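Local coordinates for putative fusidic acid resistance protein (Staphylococcus aureus, PDB 2YB5) that confers resistance to fusidic acid by clearing the ribosome, probably through binding elongation factor G, at residues 16-21 against 42-47; 129-134 against 192-197; 161-166 against 198-203. All blocks are in the same frame, centred on the assembly; numbering follows the deposited sequence.

How the interactions relate
The three contacts follow the two-part build of the protein. Interaction 1 pairs two helices of the N-terminal helical part. Interactions 2 and 3 lie in the C-terminal treble-clef zinc finger, with centres about 12 Å apart. Both use helix 194-200 and each supplies one cysteine, C197 or C161, to the same zinc ion. They are also tied by a probable hydrogen bond from Y192 N to D166 O, 3.0 Å long. Interaction 1 is centred about 28 Å from interaction 2 but about 18 Å from interaction 3. There the two parts touch, with Q17 NE2 2.6 Å from D202 OD2, a probable hydrogen bond. Interaction 3 therefore holds a zinc ligand and also borders the N-terminal helices.

Interaction 1: 16-21 against 42-47; sequences KQLVYQ and LNEIND
L18 and V19 of helix 9-27 pack on E44 and I45 of helix 35-50. The two are an antiparallel helix pair in the N-terminal helical part, whose family is named for binding elongation factor G. The local axes come within 9.6 Å of each other, and their directions differ by 162°.

The contact is held by apolar side chains, with no hydrogen bond between the segments. L18 and I45 are the central pair, and their side chains lie alongside each other and point opposite ways. L18 CB lies 3.8 Å from I45 CG1. CD1 of I45 is anti to CA (chi2 172°), which carries it on to V19. V19 and I45 meet at about a right angle, with V19 CG2 3.8 Å from I45 CD1. Beyond this pair, I45 packs on I60 and I63, and V19 on F59, so helix 59-63 closes over the same apolar core.

E44 adds an aliphatic contact at the margin. Its CB points at helix 9-27, but the chain bends at chi2 (-71°) and takes the carboxylate away from it. Only the carbon base of the acid is thus used here, and the charged end is kept off the leucine. Both methyls of L18 face that carbon from one side: L18 CD1 is 3.7 Å and L18 CD2 4.1 Å from E44 CB.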
# COMPACT_ATOMS: atom_id res chain seq x y z
N LYS A 16 -6.42 2.96 8.60
CA LYS A 16 -7.67 3.31 7.93
C LYS A 16 -8.62 2.12 7.88
O LYS A 16 -9.79 2.24 8.24
CB LYS A 16 -7.33 3.83 6.53
CG LYS A 16 -8.49 4.14 5.61
CD LYS A 16 -7.99 4.52 4.22
CE LYS A 16 -7.49 3.28 3.44
NZ LYS A 16 -6.77 3.60 2.15
N GLN A 17 -8.11 0.96 7.47
CA GLN A 17 -8.89 -0.28 7.50
C GLN A 17 -9.44 -0.59 8.90
O GLN A 17 -10.55 -1.12 9.03
CB GLN A 17 -8.07 -1.46 6.96
CG GLN A 17 -7.86 -1.43 5.44
CD GLN A 17 -6.91 -2.51 4.93
OE1 GLN A 17 -6.54 -2.50 3.75
NE2 GLN A 17 -6.51 -3.43 5.80
N LEU A 18 -8.66 -0.29 9.94
CA LEU A 18 -9.11 -0.54 11.31
C LEU A 18 -10.22 0.43 11.73
O LEU A 18 -11.18 0.03 12.39
CB LEU A 18 -7.95 -0.48 12.30
CG LEU A 18 -6.89 -1.58 12.15
CD1 LEU A 18 -5.59 -1.14 12.79
CD2 LEU A 18 -7.37 -2.91 12.72
N VAL A 19 -10.10 1.69 11.32
CA VAL A 19 -11.11 2.69 11.61
C VAL A 19 -12.46 2.34 10.97
O VAL A 19 -13.49 2.45 11.63
CB VAL A 19 -10.65 4.11 11.19
CG1 VAL A 19 -11.81 5.09 11.24
CG2 VAL A 19 -9.52 4.58 12.10
N TYR A 20 -12.45 1.88 9.72
CA TYR A 20 -13.69 1.43 9.07
C TYR A 20 -14.26 0.19 9.75
O TYR A 20 -15.47 0.02 9.79
CB TYR A 20 -13.50 1.12 7.58
CG TYR A 20 -13.09 2.27 6.68
CD1 TYR A 20 -13.44 3.60 6.95
CD2 TYR A 20 -12.34 2.02 5.53
CE1 TYR A 20 -13.05 4.64 6.10
CE2 TYR A 20 -11.95 3.05 4.68
CZ TYR A 20 -12.30 4.35 4.96
OH TYR A 20 -11.88 5.35 4.10
N GLN A 21 -13.39 -0.68 10.27
CA GLN A 21 -13.86 -1.85 10.99
C GLN A 21 -14.60 -1.42 12.26
O GLN A 21 -15.62 -2.00 12.60
CB GLN A 21 -12.72 -2.81 11.33
CG GLN A 21 -13.18 -4.22 11.77
CD GLN A 21 -13.53 -5.16 10.60
OE1 GLN A 21 -13.60 -4.74 9.45
NE2 GLN A 21 -13.72 -6.43 10.91
N LEU A 42 -9.08 -0.40 18.75
CA LEU A 42 -8.44 0.81 19.25
C LEU A 42 -6.96 0.57 19.58
O LEU A 42 -6.10 1.38 19.20
CB LEU A 42 -9.19 1.36 20.46
CG LEU A 42 -10.60 1.86 20.16
CD1 LEU A 42 -11.28 2.30 21.47
CD2 LEU A 42 -10.57 2.99 19.13
N ASN A 43 -6.68 -0.55 20.25
CA ASN A 43 -5.29 -0.88 20.60
C ASN A 43 -4.40 -1.22 19.40
O ASN A 43 -3.20 -0.96 19.46
CB ASN A 43 -5.22 -2.00 21.64
CG ASN A 43 -5.24 -1.47 23.08
OD1 ASN A 43 -4.69 -0.41 23.37
ND2 ASN A 43 -5.86 -2.22 23.98
N GLU A 44 -4.97 -1.78 18.33
CA GLU A 44 -4.22 -2.01 17.09
C GLU A 44 -3.78 -0.70 16.46
O GLU A 44 -2.64 -0.57 16.00
CB GLU A 44 -5.05 -2.80 16.07
CG GLU A 44 -5.33 -4.25 16.47
CD GLU A 44 -4.09 -5.11 16.41
OE1 GLU A 44 -3.56 -5.31 15.29
OE2 GLU A 44 -3.64 -5.58 17.48
N ILE A 45 -4.69 0.27 16.42
CA ILE A 45 -4.38 1.58 15.87
C ILE A 45 -3.26 2.25 16.66
O ILE A 45 -2.30 2.78 16.08
CB ILE A 45 -5.62 2.50 15.85
CG1 ILE A 45 -6.65 1.94 14.87
CG2 ILE A 45 -5.23 3.94 15.48
CD1 ILE A 45 -7.98 2.63 14.91
N ASN A 46 -3.40 2.23 17.99
CA ASN A 46 -2.44 2.84 18.91
C ASN A 46 -1.06 2.23 18.82
O ASN A 46 -0.05 2.95 18.82
CB ASN A 46 -2.95 2.72 20.36
CG ASN A 46 -2.11 3.52 21.35
OD1 ASN A 46 -1.88 4.71 21.18
ND2 ASN A 46 -1.66 2.85 22.41
N ASP A 47 -1.00 0.91 18.75
CA ASP A 47 0.28 0.21 18.65
C ASP A 47 1.06 0.62 17.39
O ASP A 47 2.28 0.78 17.45
CB ASP A 47 0.08 -1.32 18.71
CG ASP A 47 -0.28 -1.81 20.11
OD1 ASP A 47 -0.07 -1.06 21.09
OD2 ASP A 47 -0.79 -2.94 20.22

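Interaction 2: 129-134 against 192-197. With ZN (zinc ion), chain C.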
# COMPACT_ATOMS: atom_id res chain seq x y z
N ASN A 129 4.40 -3.41 -23.41
CA ASN A 129 3.52 -4.17 -22.54
C ASN A 129 4.22 -4.60 -21.25
O ASN A 129 4.21 -5.76 -20.86
CB ASN A 129 2.93 -5.34 -23.32
CG ASN A 129 1.92 -4.88 -24.34
OD1 ASN A 129 0.82 -4.45 -23.98
ND2 ASN A 129 2.28 -4.93 -25.62
N ARG A 130 4.82 -3.63 -20.59
CA ARG A 130 5.67 -3.87 -19.44
C ARG A 130 5.13 -3.12 -18.22
O ARG A 130 4.48 -2.09 -18.37
CB ARG A 130 7.08 -3.40 -19.78
CG ARG A 130 8.15 -3.77 -18.77
CD ARG A 130 9.54 -3.41 -19.31
NE ARG A 130 9.97 -4.31 -20.38
CZ ARG A 130 11.16 -4.27 -20.97
NH1 ARG A 130 12.07 -3.37 -20.62
NH2 ARG A 130 11.44 -5.14 -21.93
N LYS A 131 5.37 -3.67 -17.03
CA LYS A 131 5.23 -2.92 -15.79
C LYS A 131 6.56 -2.96 -15.07
O LYS A 131 7.22 -4.00 -15.03
CB LYS A 131 4.11 -3.47 -14.87
CG LYS A 131 3.97 -2.71 -13.53
CD LYS A 131 3.05 -3.39 -12.53
CE LYS A 131 1.56 -3.37 -12.92
NZ LYS A 131 1.03 -1.98 -12.96
N TYR A 132 6.94 -1.81 -14.53
CA TYR A 132 8.11 -1.65 -13.68
C TYR A 132 7.64 -1.44 -12.26
O TYR A 132 6.65 -0.73 -12.04
CB TYR A 132 8.89 -0.41 -14.11
CG TYR A 132 9.54 -0.51 -15.45
CD1 TYR A 132 10.81 -1.05 -15.57
CD2 TYR A 132 8.91 -0.05 -16.60
CE1 TYR A 132 11.43 -1.13 -16.78
CE2 TYR A 132 9.53 -0.13 -17.83
CZ TYR A 132 10.79 -0.68 -17.91
OH TYR A 132 11.44 -0.77 -19.11
N ILE A 133 8.34 -2.03 -11.29
CA ILE A 133 8.01 -1.89 -9.88
C ILE A 133 9.27 -1.55 -9.10
O ILE A 133 10.23 -2.29 -9.17
CB ILE A 133 7.35 -3.17 -9.32
CG1 ILE A 133 5.91 -3.30 -9.83
CG2 ILE A 133 7.39 -3.19 -7.78
CD1 ILE A 133 5.36 -4.75 -9.85
N VAL A 134 9.26 -0.44 -8.38
CA VAL A 134 10.39 -0.01 -7.56
C VAL A 134 9.91 0.14 -6.11
O VAL A 134 8.79 0.60 -5.85
CB VAL A 134 11.01 1.32 -8.08
CG1 VAL A 134 12.05 1.89 -7.11
CG2 VAL A 134 11.64 1.09 -9.48
N TYR A 192 -3.66 -4.21 -12.37
CA TYR A 192 -3.14 -3.53 -13.54
C TYR A 192 -2.63 -2.13 -13.16
O TYR A 192 -1.57 -1.69 -13.61
CB TYR A 192 -4.20 -3.39 -14.62
CG TYR A 192 -3.61 -2.92 -15.92
CD1 TYR A 192 -2.85 -3.79 -16.69
CD2 TYR A 192 -3.77 -1.61 -16.35
CE1 TYR A 192 -2.27 -3.37 -17.88
CE2 TYR A 192 -3.20 -1.18 -17.54
CZ TYR A 192 -2.45 -2.07 -18.30
OH TYR A 192 -1.88 -1.70 -19.49
N ASP A 193 -3.43 -1.45 -12.35
CA ASP A 193 -3.14 -0.10 -11.86
C ASP A 193 -2.52 -0.19 -10.46
O ASP A 193 -3.21 -0.42 -9.48
CB ASP A 193 -4.44 0.71 -11.84
CG ASP A 193 -4.26 2.09 -11.28
OD1 ASP A 193 -3.12 2.50 -11.00
OD2 ASP A 193 -5.29 2.77 -11.10
N SER A 194 -1.20 -0.00 -10.39
CA SER A 194 -0.46 -0.12 -9.14
C SER A 194 -0.84 0.96 -8.13
O SER A 194 -0.67 0.78 -6.92
CB SER A 194 1.04 -0.08 -9.41
OG SER A 194 1.41 -1.17 -10.25
N PHE A 195 -1.38 2.09 -8.60
CA PHE A 195 -1.82 3.14 -7.70
C PHE A 195 -3.07 2.73 -6.93
O PHE A 195 -3.17 2.99 -5.73
CB PHE A 195 -1.97 4.47 -8.45
CG PHE A 195 -0.67 4.91 -9.06
CD1 PHE A 195 0.24 5.62 -8.30
CD2 PHE A 195 -0.32 4.53 -10.35
CE1 PHE A 195 1.47 5.99 -8.83
CE2 PHE A 195 0.91 4.89 -10.89
CZ PHE A 195 1.81 5.63 -10.12
N LYS A 196 -3.99 2.05 -7.60
CA LYS A 196 -5.14 1.45 -6.91
C LYS A 196 -4.68 0.37 -5.93
O LYS A 196 -5.14 0.33 -4.78
CB LYS A 196 -6.11 0.85 -7.91
CG LYS A 196 -7.40 0.32 -7.29
CD LYS A 196 -8.10 -0.70 -8.19
CE LYS A 196 -9.39 -1.20 -7.54
NZ LYS A 196 -10.02 -2.33 -8.29
N CYS A 197 -3.78 -0.51 -6.39
CA CYS A 197 -3.12 -1.51 -5.52
C CYS A 197 -2.56 -0.91 -4.23
O CYS A 197 -2.78 -1.44 -3.14
CB CYS A 197 -1.95 -2.17 -6.28
SG CYS A 197 -1.27 -3.64 -5.49
ZN ZN C . -3.18 -5.08 -5.85
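The ring of Y192 has the ammonium of K131 over one face. K131 NZ is 5.8 Å from the centroid of the Y192 ring and 18° off the normal. At that range the cation-pi attraction is weak at most. The ring of Y132 has R130 CG 4.0 Å above one face, near the rim. The rings of F99, W123 and Y146 also meet Y132, that of F99 edge-to-face. The ring of F195 has D193 OD1 at its edge, in the ring plane.

The main link between strand 130-136 and the start of helix 194-200 is polar. It is made by one buried lysine. K131 NZ donates to Y192 O at 2.7 Å and to S194 OG at 2.9 Å. It reaches the carbonyl from 45° above its plane, so it is not on a lone pair. The lysine runs nearly straight as far as CD, then bends at chi3 (-70°) and again at chi4. Those bends set NZ between the two oxygens. A third bond goes to N124 OD1, while N124 ND2 donates to Y192 O. Three acceptors thus hold the ammonium, and the N124 side chain joins both ends of the bond to the carbonyl.

D193 is the N-cap of the helix. Its OD1 accepts from F195 N at 3.0 Å, from above the carboxylate plane. One turn on, C197 SG binds the zinc ion at 2.4 Å. C158, C161 and C191 complete the site. A zinc knuckle giving two cysteines, followed by a beta hairpin and a helix, with C191 at the end of the hairpin and C197 in the helix, is the mark of the treble-clef zinc finger.

Interaction 3: 161-166 against 198-203; sequences CNQESD and NQNLDD. With ZN (zinc ion), chain C.
N200 fits against C161 and Q163, and this is the tight part of the contact. N200 CB lies 3.7 Å from C161 CB and 3.5 Å from Q163 NE2, so it is held between the two residues. The amides of Q163 and N200 are stacked, with planes 24° apart, and the two side chains cross at a slant. Behind them C161 CB faces L201 CB at 4.4 Å, a looser apolar touch. Deeper in, N198 OD1 accepts from the backbone of S119 and Y120, which ties the helix to the loop before strand 121-125.

The sulfur of C161 is the polar centre. C161 SG binds the zinc ion at 2.4 Å. Its chi1 of 64° sets SG between the backbone N and the carbonyl carbon. There it also accepts two weak hydrogen bonds. N200 ND2 gives one, 3.7 Å long and nearly straight at 163°. Q163 N gives the other, also 3.7 Å, from two residues further along the chain. Such bonds would probably spread part of the negative charge of the metal-bound sulfur.

The looser margins are bridged by water, one at each end. Near D202, one water donates to C161 O at 2.9 Å and accepts from D202 N at 3.1 Å, joining the two backbones where no direct bond forms. At the other end, a second water takes a weak bond from N200 ND2 and also lies by E164 O. The Q163 and N200 side chains are partly exposed although they stack.

C161 and C158 form the CxxC zinc knuckle, and C191 and C197 supply the other two sulfurs. This Cys4 site, with the knuckle packed on the helix that bears C197, is that of a treble-clef zinc finger.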
# COMPACT_ATOMS: atom_id res chain seq x y z
N CYS A 161 -1.82 -7.13 -3.03
CA CYS A 161 -2.65 -6.54 -2.00
C CYS A 161 -3.73 -7.50 -1.51
O CYS A 161 -4.41 -7.19 -0.54
CB CYS A 161 -3.29 -5.25 -2.51
SG CYS A 161 -4.46 -5.47 -3.89
N ASN A 162 -3.89 -8.63 -2.20
CA ASN A 162 -4.86 -9.67 -1.88
C ASN A 162 -6.33 -9.28 -2.03
O ASN A 162 -7.19 -10.06 -1.66
CB ASN A 162 -4.62 -10.25 -0.48
CG ASN A 162 -3.32 -11.01 -0.37
OD1 ASN A 162 -2.61 -10.92 0.64
ND2 ASN A 162 -3.00 -11.77 -1.40
N GLN A 163 -6.63 -8.12 -2.60
CA GLN A 163 -8.03 -7.73 -2.81
C GLN A 163 -8.48 -8.01 -4.25
O GLN A 163 -7.66 -8.32 -5.13
CB GLN A 163 -8.24 -6.26 -2.44
CG GLN A 163 -7.86 -5.99 -0.97
CD GLN A 163 -8.48 -4.72 -0.41
OE1 GLN A 163 -9.57 -4.31 -0.81
NE2 GLN A 163 -7.78 -4.10 0.54
N GLU A 164 -9.78 -7.90 -4.49
CA GLU A 164 -10.34 -8.09 -5.83
C GLU A 164 -10.16 -6.80 -6.61
O GLU A 164 -10.44 -5.72 -6.10
CB GLU A 164 -11.83 -8.49 -5.76
CG GLU A 164 -12.30 -9.27 -6.97
CD GLU A 164 -13.79 -9.62 -6.94
OE1 GLU A 164 -14.59 -8.83 -6.37
OE2 GLU A 164 -14.17 -10.67 -7.49
N SER A 165 -9.66 -6.91 -7.84
CA SER A 165 -9.43 -5.74 -8.69
C SER A 165 -9.38 -6.12 -10.17
O SER A 165 -9.52 -7.30 -10.51
CB SER A 165 -8.13 -5.03 -8.30
OG SER A 165 -7.01 -5.64 -8.90
N ASP A 166 -9.18 -5.13 -11.03
CA ASP A 166 -8.91 -5.39 -12.44
C ASP A 166 -7.45 -5.82 -12.52
O ASP A 166 -6.55 -5.00 -12.31
CB ASP A 166 -9.17 -4.15 -13.29
CG ASP A 166 -10.64 -3.74 -13.30
OD1 ASP A 166 -11.52 -4.61 -13.32
OD2 ASP A 166 -10.90 -2.52 -13.31
N ASN A 198 -1.83 0.20 -4.37
CA ASN A 198 -1.21 0.86 -3.22
C ASN A 198 -2.20 1.46 -2.22
O ASN A 198 -1.85 1.64 -1.06
CB ASN A 198 -0.22 1.93 -3.69
CG ASN A 198 1.14 1.35 -3.99
OD1 ASN A 198 1.95 1.16 -3.08
ND2 ASN A 198 1.41 1.06 -5.28
N GLN A 199 -3.42 1.75 -2.68
CA GLN A 199 -4.53 2.13 -1.79
C GLN A 199 -5.03 0.95 -0.97
O GLN A 199 -5.56 1.13 0.12
CB GLN A 199 -5.70 2.74 -2.58
CG GLN A 199 -5.40 4.05 -3.30
CD GLN A 199 -5.13 5.20 -2.35
OE1 GLN A 199 -4.18 5.16 -1.57
NE2 GLN A 199 -5.96 6.24 -2.41
N ASN A 200 -4.86 -0.26 -1.50
CA ASN A 200 -5.29 -1.49 -0.82
C ASN A 200 -4.19 -2.15 0.02
O ASN A 200 -4.49 -2.96 0.90
CB ASN A 200 -5.75 -2.54 -1.85
CG ASN A 200 -6.76 -1.99 -2.86
OD1 ASN A 200 -7.48 -1.01 -2.59
ND2 ASN A 200 -6.81 -2.63 -4.05
N LEU A 201 -2.93 -1.85 -0.27
CA LEU A 201 -1.83 -2.63 0.29
C LEU A 201 -1.56 -2.25 1.75
O LEU A 201 -1.07 -1.15 2.04
CB LEU A 201 -0.56 -2.44 -0.54
CG LEU A 201 0.71 -3.15 -0.05
CD1 LEU A 201 0.50 -4.66 0.07
CD2 LEU A 201 1.90 -2.83 -0.98
N ASP A 202 -1.86 -3.16 2.68
CA ASP A 202 -1.68 -2.85 4.11
C ASP A 202 -0.45 -3.49 4.76
O ASP A 202 -0.22 -3.28 5.94
CB ASP A 202 -2.93 -3.17 4.91
CG ASP A 202 -3.29 -4.64 4.87
OD1 ASP A 202 -2.46 -5.47 4.44
OD2 ASP A 202 -4.43 -4.95 5.25
N ASP A 203 0.36 -4.22 3.98
CA ASP A 203 1.57 -4.86 4.51
C ASP A 203 2.64 -5.02 3.42
O ASP A 203 2.47 -5.83 2.51
CB ASP A 203 1.20 -6.22 5.12
CG ASP A 203 2.32 -6.82 5.97
OD1 ASP A 203 3.46 -6.32 5.92
OD2 ASP A 203 2.05 -7.80 6.68
ZN ZN C . -3.18 -5.08 -5.85
O HOH W 1 -2.97 -5.75 1.47
O HOH W 2 -9.21 -3.67 -5.50